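Local structure of amidase, hydantoinase/carbamoylase family (Burkholderia vietnamiensis, 5I4M) at residues 98-103 / 140-145; 116-121 / 210-215. The protein probably hydrolyses N-carbamoyl-L-amino acids, as a two-zinc enzyme of the peptidase M20 family. All blocks are in the same frame, centred on the assembly; numbering follows the deposited sequence. Where two conformers were deposited one is given.

Contact 1: 98-103 / 140-145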
ATOM      1  N   PRO A  98      25.597  16.465  33.470  1.00 15.12           N
ATOM      2  CA  PRO A  98      26.441  15.814  32.467  1.00 14.41           C
ATOM      3  C   PRO A  98      26.520  16.603  31.172  1.00 14.56           C
ATOM      4  O   PRO A  98      25.631  17.384  30.829  1.00 19.30           O
ATOM      5  CB  PRO A  98      25.731  14.474  32.234  1.00 15.65           C
ATOM      6  CG  PRO A  98      24.274  14.806  32.459  1.00 15.11           C
ATOM      7  CD  PRO A  98      24.285  15.804  33.605  1.00 18.20           C
ATOM      8  N   VAL A  99      27.618  16.389  30.456  1.00 14.41           N
ATOM      9  CA  VAL A  99      27.706  16.744  29.047  1.00 12.98           C
ATOM     10  C   VAL A  99      27.332  15.495  28.266  1.00 15.09           C
ATOM     11  O   VAL A  99      27.954  14.443  28.440  1.00 16.04           O
ATOM     12  CB  VAL A  99      29.108  17.240  28.672  1.00 15.06           C
ATOM     13  CG1 VAL A  99      29.199  17.449  27.173  1.00 16.50           C
ATOM     14  CG2 VAL A  99      29.414  18.540  29.414  1.00 14.56           C
ATOM     15  N   VAL A 100      26.297  15.586  27.442  1.00 11.27           N
ATOM     16  CA  VAL A 100      25.761  14.378  26.831  1.00 10.46           C
ATOM     17  C   VAL A 100      25.964  14.430  25.327  1.00 11.08           C
ATOM     18  O   VAL A 100      26.050  15.497  24.712  1.00 14.60           O
ATOM     19  CB  VAL A 100      24.275  14.141  27.162  1.00 11.25           C
ATOM     20  CG1 VAL A 100      24.026  14.301  28.670  1.00 14.40           C
ATOM     21  CG2 VAL A 100      23.403  15.060  26.359  1.00 15.35           C
ATOM     22  N   THR A 101      26.060  13.245  24.740  1.00 10.67           N
ATOM     23  CA  THR A 101      26.061  13.097  23.300  1.00  8.82           C
ATOM     24  C   THR A 101      25.227  11.873  22.982  1.00 16.75           C
ATOM     25  O   THR A 101      24.827  11.122  23.872  1.00 13.25           O
ATOM     26  CB  THR A 101      27.482  12.949  22.739  1.00 11.77           C
ATOM     27  OG1 THR A 101      27.450  13.094  21.318  1.00 11.47           O
ATOM     28  CG2 THR A 101      28.057  11.575  23.088  1.00 11.51           C
ATOM     29  N   GLY A 102      24.978  11.656  21.705  1.00 17.24           N
ATOM     30  CA  GLY A 102      24.213  10.486  21.361  1.00 14.49           C
ATOM     31  C   GLY A 102      23.276  10.735  20.212  1.00 12.65           C
ATOM     32  O   GLY A 102      23.215  11.839  19.658  1.00 11.31           O
ATOM     33  N   SER A 103      22.517   9.705  19.863  1.00  7.73           N
ATOM     34  CA  SER A 103      21.724   9.736  18.647  1.00  8.65           C
ATOM     35  C   SER A 103      20.774   8.549  18.696  1.00  8.77           C
ATOM     36  O   SER A 103      20.334   8.155  19.782  1.00  9.62           O
ATOM     37  CB  SER A 103      22.652   9.708  17.423  1.00  8.49           C
ATOM     38  OG  SER A 103      22.023  10.189  16.230  1.00  6.99           O
ATOM     39  N   PRO A 140      30.327  14.747  34.536  1.00 17.04           N
ATOM     40  CA  PRO A 140      30.164  13.428  33.929  1.00 16.13           C
ATOM     41  C   PRO A 140      29.842  13.580  32.452  1.00 18.08           C
ATOM     42  O   PRO A 140      29.361  14.620  31.996  1.00 16.00           O
ATOM     43  CB  PRO A 140      28.988  12.818  34.703  1.00 16.98           C
ATOM     44  CG  PRO A 140      28.226  14.000  35.218  1.00 19.60           C
ATOM     45  CD  PRO A 140      29.274  15.034  35.525  1.00 17.91           C
ATOM     46  N   VAL A 141      30.131  12.524  31.702  1.00 15.08           N
ATOM     47  CA  VAL A 141      29.865  12.465  30.272  1.00 13.25           C
ATOM     48  C   VAL A 141      28.920  11.299  30.025  1.00 16.52           C
ATOM     49  O   VAL A 141      29.066  10.238  30.639  1.00 19.15           O
ATOM     50  CB  VAL A 141      31.178  12.310  29.474  1.00 17.56           C
ATOM     51  CG1 VAL A 141      30.900  11.887  28.045  1.00 20.06           C
ATOM     52  CG2 VAL A 141      31.991  13.619  29.518  1.00 16.66           C
ATOM     53  N   GLU A 142      27.926  11.500  29.162  1.00 13.42           N
ATOM     54  CA  GLU A 142      26.979  10.435  28.861  1.00 13.32           C
ATOM     55  C   GLU A 142      26.822  10.261  27.360  1.00 12.78           C
ATOM     56  O   GLU A 142      26.880  11.230  26.602  1.00 12.77           O
ATOM     57  CB  GLU A 142      25.591  10.725  29.471  1.00 13.99           C
ATOM     58  CG  GLU A 142      25.564  10.735  30.993  1.00 17.15           C
ATOM     59  CD  GLU A 142      24.155  10.888  31.549  1.00 20.27           C
ATOM     60  OE1 GLU A 142      24.008  11.034  32.777  1.00 19.42           O
ATOM     61  OE2 GLU A 142      23.193  10.874  30.757  1.00 19.54           O
ATOM     62  N   VAL A 143      26.622   9.011  26.931  1.00 11.50           N
ATOM     63  CA  VAL A 143      26.186   8.683  25.574  0.67 11.86           C
ATOM     64  C   VAL A 143      24.766   8.146  25.664  1.00 11.16           C
ATOM     65  O   VAL A 143      24.480   7.297  26.514  1.00  9.48           O
ATOM     66  CB  VAL A 143      27.111   7.645  24.912  0.67 11.15           C
ATOM     67  CG1 VAL A 143      26.731   7.450  23.444  0.67 10.58           C
ATOM     68  CG2 VAL A 143      28.553   8.066  25.058  0.67 12.18           C
ATOM     69  N   VAL A 144      23.880   8.632  24.792  1.00 10.23           N
ATOM     70  CA  VAL A 144      22.464   8.296  24.857  1.00  9.14           C
ATOM     71  C   VAL A 144      22.049   7.615  23.561  1.00 11.18           C
ATOM     72  O   VAL A 144      22.484   8.012  22.472  1.00  9.52           O
ATOM     73  CB  VAL A 144      21.597   9.549  25.120  1.00  7.92           C
ATOM     74  CG1 VAL A 144      20.136   9.163  25.308  1.00 10.73           C
ATOM     75  CG2 VAL A 144      22.093  10.295  26.371  1.00  8.82           C
ATOM     76  N   ILE A 145      21.221   6.571  23.684  1.00  8.30           N
ATOM     77  CA  ILE A 145      20.409   6.080  22.575  1.00  8.63           C
ATOM     78  C   ILE A 145      18.988   6.586  22.786  1.00  9.90           C
ATOM     79  O   ILE A 145      18.345   6.243  23.785  1.00  9.63           O
ATOM     80  CB  ILE A 145      20.419   4.546  22.481  1.00  9.05           C
ATOM     81  CG1 ILE A 145      21.838   4.029  22.242  1.00 11.36           C
ATOM     82  CG2 ILE A 145      19.477   4.101  21.347  1.00 12.56           C
ATOM     83  CD1 ILE A 145      22.006   2.551  22.489  1.00 10.90           C
TER
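Val99 N donates to Pro140 O at 2.9 Å, the first of five main-chain hydrogen bonds that pair strands 99-103 and 141-145 in parallel. Val99 O then accepts from Glu142 N, Glu142 O from Thr101 N, Thr101 O from Val144 N, and Val144 O from Ser103 N, so Val99, Thr101 and Ser103 turn their N-H groups to this partner. On the outer edges the backbone of Val100 bonds Ala206 and Phe208, and that of Val141 bonds Arg89. The Thr101 O to Val144 N bond is short, 2.8 Å, but bent, with 139° at the hydrogen. CA-H groups supplement the ladder: Gly102 CA, which carries no side chain, lies 3.2 Å from Val144 O.

Glu142 CG is anti to its carbonyl carbon (chi1 -66°) and the chain beyond is extended, carrying the carboxylate across the Pro98 ring, with OE1 3.8 Å from Pro98 CG. That buried OE1 forms salt bridges with Arg88 and Arg202, which probably favour the ionised form. On the face of Thr101 and Val143, Thr101 OG1 bonds Phe208 O. Helices 117-132 and 411-429 pack on this face; strands 85-89 and 206-212 flank the pair, as expected inside the sheet of an M20 catalytic domain.

Contact 2: 116-121 / 210-215. With ZN (zinc ion), chain C; 3PG (3-phosphoglyceric acid), chain E.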
ATOM      1  N   GLY A 116      22.169   8.140  12.333  1.00  7.61           N
ATOM      2  CA  GLY A 116      21.946   7.834  13.736  1.00  7.04           C
ATOM      3  C   GLY A 116      23.028   7.018  14.425  1.00  7.90           C
ATOM      4  O   GLY A 116      23.566   7.431  15.457  1.00  7.81           O
ATOM      5  N   ILE A 117      23.343   5.840  13.891  1.00  7.92           N
ATOM      6  CA  ILE A 117      24.249   4.958  14.623  1.00  7.64           C
ATOM      7  C   ILE A 117      25.645   5.572  14.730  1.00 10.99           C
ATOM      8  O   ILE A 117      26.357   5.346  15.716  1.00  7.92           O
ATOM      9  CB  ILE A 117      24.272   3.555  13.970  1.00  8.23           C
ATOM     10  CG1 ILE A 117      25.155   2.588  14.774  1.00  7.18           C
ATOM     11  CG2 ILE A 117      24.745   3.637  12.526  1.00  8.50           C
ATOM     12  CD1 ILE A 117      24.643   2.298  16.183  1.00  7.73           C
ATOM     13  N   TYR A 118      26.057   6.373  13.745  1.00  6.93           N
ATOM     14  CA  TYR A 118      27.351   7.052  13.836  1.00  9.29           C
ATOM     15  C   TYR A 118      27.432   7.917  15.093  1.00  9.22           C
ATOM     16  O   TYR A 118      28.440   7.899  15.807  1.00  7.62           O
ATOM     17  CB  TYR A 118      27.570   7.888  12.575  1.00 10.01           C
ATOM     18  CG  TYR A 118      28.786   8.800  12.553  1.00  8.02           C
ATOM     19  CD1 TYR A 118      30.021   8.392  13.063  1.00  8.67           C
ATOM     20  CD2 TYR A 118      28.701  10.063  11.976  1.00  9.20           C
ATOM     21  CE1 TYR A 118      31.123   9.236  13.008  1.00  8.93           C
ATOM     22  CE2 TYR A 118      29.794  10.907  11.923  1.00  9.86           C
ATOM     23  CZ  TYR A 118      31.003  10.485  12.432  1.00  9.12           C
ATOM     24  OH  TYR A 118      32.083  11.340  12.371  1.00  9.76           O
ATOM     25  N   GLY A 119      26.369   8.663  15.400  1.00 10.07           N
ATOM     26  CA  GLY A 119      26.412   9.516  16.583  1.00  9.92           C
ATOM     27  C   GLY A 119      26.472   8.729  17.880  1.00 12.07           C
ATOM     28  O   GLY A 119      27.120   9.151  18.843  1.00 10.97           O
ATOM     29  N   VAL A 120      25.800   7.578  17.925  1.00  6.90           N
ATOM     30  CA  VAL A 120      25.882   6.724  19.102  1.00  8.15           C
ATOM     31  C   VAL A 120      27.287   6.158  19.241  1.00  8.23           C
ATOM     32  O   VAL A 120      27.914   6.256  20.303  1.00  8.96           O
ATOM     33  CB  VAL A 120      24.832   5.598  19.032  1.00  9.49           C
ATOM     34  CG1 VAL A 120      25.030   4.620  20.194  1.00  9.88           C
ATOM     35  CG2 VAL A 120      23.411   6.184  19.062  1.00  9.22           C
ATOM     36  N   LEU A 121      27.802   5.555  18.170  1.00 10.68           N
ATOM     37  CA  LEU A 121      29.111   4.916  18.245  1.00  9.92           C
ATOM     38  C   LEU A 121      30.235   5.942  18.332  1.00 12.08           C
ATOM     39  O   LEU A 121      31.287   5.656  18.916  1.00 10.25           O
ATOM     40  CB  LEU A 121      29.300   3.990  17.045  1.00  8.04           C
ATOM     41  CG  LEU A 121      28.348   2.792  17.059  1.00  8.67           C
ATOM     42  CD1 LEU A 121      28.600   1.875  15.860  1.00  8.04           C
ATOM     43  CD2 LEU A 121      28.494   2.013  18.362  1.00  9.16           C
ATOM     44  N   LEU A 210      26.573  14.186  16.924  1.00  7.86           N
ATOM     45  CA  LEU A 210      27.344  13.978  15.707  1.00  7.87           C
ATOM     46  C   LEU A 210      26.491  13.190  14.712  1.00  7.63           C
ATOM     47  O   LEU A 210      25.873  12.186  15.082  1.00  8.72           O
ATOM     48  CB  LEU A 210      28.635  13.224  16.059  1.00  8.18           C
ATOM     49  CG  LEU A 210      29.486  12.639  14.937  1.00 10.42           C
ATOM     50  CD1 LEU A 210      30.055  13.741  14.075  1.00  8.36           C
ATOM     51  CD2 LEU A 210      30.606  11.785  15.558  1.00 13.73           C
ATOM     52  N   HIS A 211      26.430  13.650  13.462  1.00  7.49           N
ATOM     53  CA  HIS A 211      25.535  13.026  12.485  1.00  9.94           C
ATOM     54  C   HIS A 211      26.074  13.251  11.080  1.00 10.37           C
ATOM     55  O   HIS A 211      26.775  14.232  10.826  1.00  8.90           O
ATOM     56  CB  HIS A 211      24.128  13.621  12.596  1.00  8.38           C
ATOM     57  CG  HIS A 211      23.033  12.703  12.150  1.00  6.86           C
ATOM     58  ND1 HIS A 211      22.783  12.428  10.820  1.00  8.30           N
ATOM     59  CD2 HIS A 211      22.099  12.024  12.859  1.00  6.63           C
ATOM     60  CE1 HIS A 211      21.741  11.613  10.733  1.00  9.24           C
ATOM     61  NE2 HIS A 211      21.311  11.351  11.956  1.00  7.70           N
ATOM     62  N   ILE A 212      25.745  12.346  10.153  1.00 10.49           N
ATOM     63  CA  ILE A 212      26.064  12.635   8.760  1.00 10.20           C
ATOM     64  C   ILE A 212      25.108  13.712   8.258  1.00  7.95           C
ATOM     65  O   ILE A 212      23.972  13.841   8.740  1.00  6.94           O
ATOM     66  CB  ILE A 212      25.999  11.381   7.866  1.00 12.13           C
ATOM     67  CG1 ILE A 212      24.622  10.720   7.965  1.00 12.44           C
ATOM     68  CG2 ILE A 212      27.110  10.395   8.229  1.00  8.19           C
ATOM     69  CD1 ILE A 212      24.290   9.867   6.756  1.00  7.23           C
ATOM     70  N   GLU A 213      25.562  14.482   7.267  1.00  9.47           N
ATOM     71  CA  GLU A 213      24.771  15.613   6.783  1.00 12.03           C
ATOM     72  C   GLU A 213      23.408  15.181   6.238  1.00 11.86           C
ATOM     73  O   GLU A 213      22.401  15.875   6.445  1.00 10.97           O
ATOM     74  CB  GLU A 213      25.540  16.365   5.702  1.00  9.50           C
ATOM     75  CG  GLU A 213      24.736  17.544   5.158  1.00  8.73           C
ATOM     76  CD  GLU A 213      25.328  18.118   3.889  1.00 11.84           C
ATOM     77  OE1 GLU A 213      24.572  18.713   3.100  1.00 12.17           O
ATOM     78  OE2 GLU A 213      26.539  17.956   3.674  1.00 11.93           O
ATOM     79  N   GLN A 214      23.369  14.065   5.505  1.00  9.78           N
ATOM     80  CA  GLN A 214      22.192  13.567   4.797  1.00  9.64           C
ATOM     81  C   GLN A 214      21.820  14.443   3.608  1.00 11.71           C
ATOM     82  O   GLN A 214      20.708  14.337   3.079  1.00 15.15           O
ATOM     83  CB  GLN A 214      20.995  13.404   5.742  1.00  6.54           C
ATOM     84  CG  GLN A 214      21.322  12.492   6.914  1.00  6.89           C
ATOM     85  CD  GLN A 214      20.163  12.352   7.864  1.00 12.38           C
ATOM     86  OE1 GLN A 214      19.833  13.293   8.579  1.00  9.49           O
ATOM     87  NE2 GLN A 214      19.540  11.172   7.883  1.00  8.47           N
ATOM     88  N   GLY A 215      22.741  15.300   3.185  1.00 10.19           N
ATOM     89  CA  GLY A 215      22.606  16.085   1.980  1.00 11.31           C
ATOM     90  C   GLY A 215      23.970  16.287   1.349  1.00 10.24           C
ATOM     91  O   GLY A 215      24.994  15.871   1.902  1.00 12.60           O
TER
HETATM   92 ZN    ZN C 501      19.257  10.473  12.114  0.75 10.74          ZN
HETATM   93  C1  3PG E 503      13.547  13.371   9.810  0.84 11.34           C
HETATM   94  O1  3PG E 503      12.937  12.808   8.882  0.84  7.50           O
HETATM   95  O2  3PG E 503      14.169  14.445   9.656  0.84  7.96           O
HETATM   96  C2  3PG E 503      13.519  12.719  11.162  0.84 16.11           C
HETATM   97  O3  3PG E 503      13.825  13.683  12.185  0.84 23.09           O
HETATM   98  C3  3PG E 503      14.563  11.626  11.180  0.84 12.18           C
HETATM   99  O1P 3PG E 503      15.860  12.210  11.043  0.84 10.20           O
HETATM  100  P   3PG E 503      17.128  11.254  10.644  0.84 21.06           P
HETATM  101  O2P 3PG E 503      17.021  10.021  11.509  0.84 12.66           O
HETATM  102  O3P 3PG E 503      16.903  10.954   9.169  0.84  7.41           O
HETATM  103  O4P 3PG E 503      18.354  12.124  10.973  0.84 15.10           O
HETATM  104  O   HOH W   1      24.629   9.837  11.530  1.00  7.57           O
HETATM  105  O   HOH W   2      24.238  10.152  14.269  1.00  9.55           O
HETATM  106  O   HOH W   3      26.726  11.959  18.901  1.00 11.29           O
HETATM  107  O   HOH W   4      18.861  11.879  13.739  1.00 10.03           O
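Leu210 O and Gly119 N share water 2, which donates to the carbonyl at 2.7 Å and accepts from the amide at 2.8 Å. Water 3 repeats the link one peptide group away, donating to Gly119 O and accepting from Leu210 N. Water 1 accepts from Ile212 N and, weakly, from Gly116 N; it also sits 3.2 Å above the centre of the His211 ring. Buried polar groups of the helix start and the strand are thus joined through solvent. The close approach needs a bare backbone: Gly119 CA is 3.1 Å from Leu210 O.

Apart from the waters the contact is largely apolar. Tyr118 CG is anti to the backbone N (chi1 173°), which brings the ring to Leu210; Leu210 CD2 makes a CH-pi contact over one face, displaced toward the rim, 3.4 Å from Tyr118 CZ. The phenol OH is bonded to Ile414 O.

His211 ND1 donates to a lone pair of Ile212 O, nearly in the ring plane at 2.8 Å, which fixes the ring rotation and leaves NE2 for zinc. His104 and Asp115 complete the protein ligands, and two phosphate oxygens of 3-phosphoglyceric acid plus water 4 fill the shell. Gln214 NE2 holds phosphate O3P at 2.9 Å. His211, at the end of strand 206-212, thus supplies one ligand of the two-zinc site of this M20-family enzyme, with Asp115 shared between the metals.

How the contacts relate
Contacts 1 and 2 have centres 14 Å apart and meet through helix 117-132, which follows strand 99-103 in the chain and precedes strand 141-145. Val120, whose side chain points away from 210-215, packs on contact 1: its CG1 lies 3.8 Å from Ile145 CG1, and its CG2 is 3.6 Å from Ser103 C. Ser103 CB, at the strand end, approaches Gly116 O to 3.1 Å. Strands 99-103 and 206-212 are neighbours in the sheet, and Ser103 OG bonds Glu209 between them. The Ser103 side chain lies about 5 Å, nearest atoms, from a bound zinc, so contact 1 approaches the metal centre that contact 2 helps build.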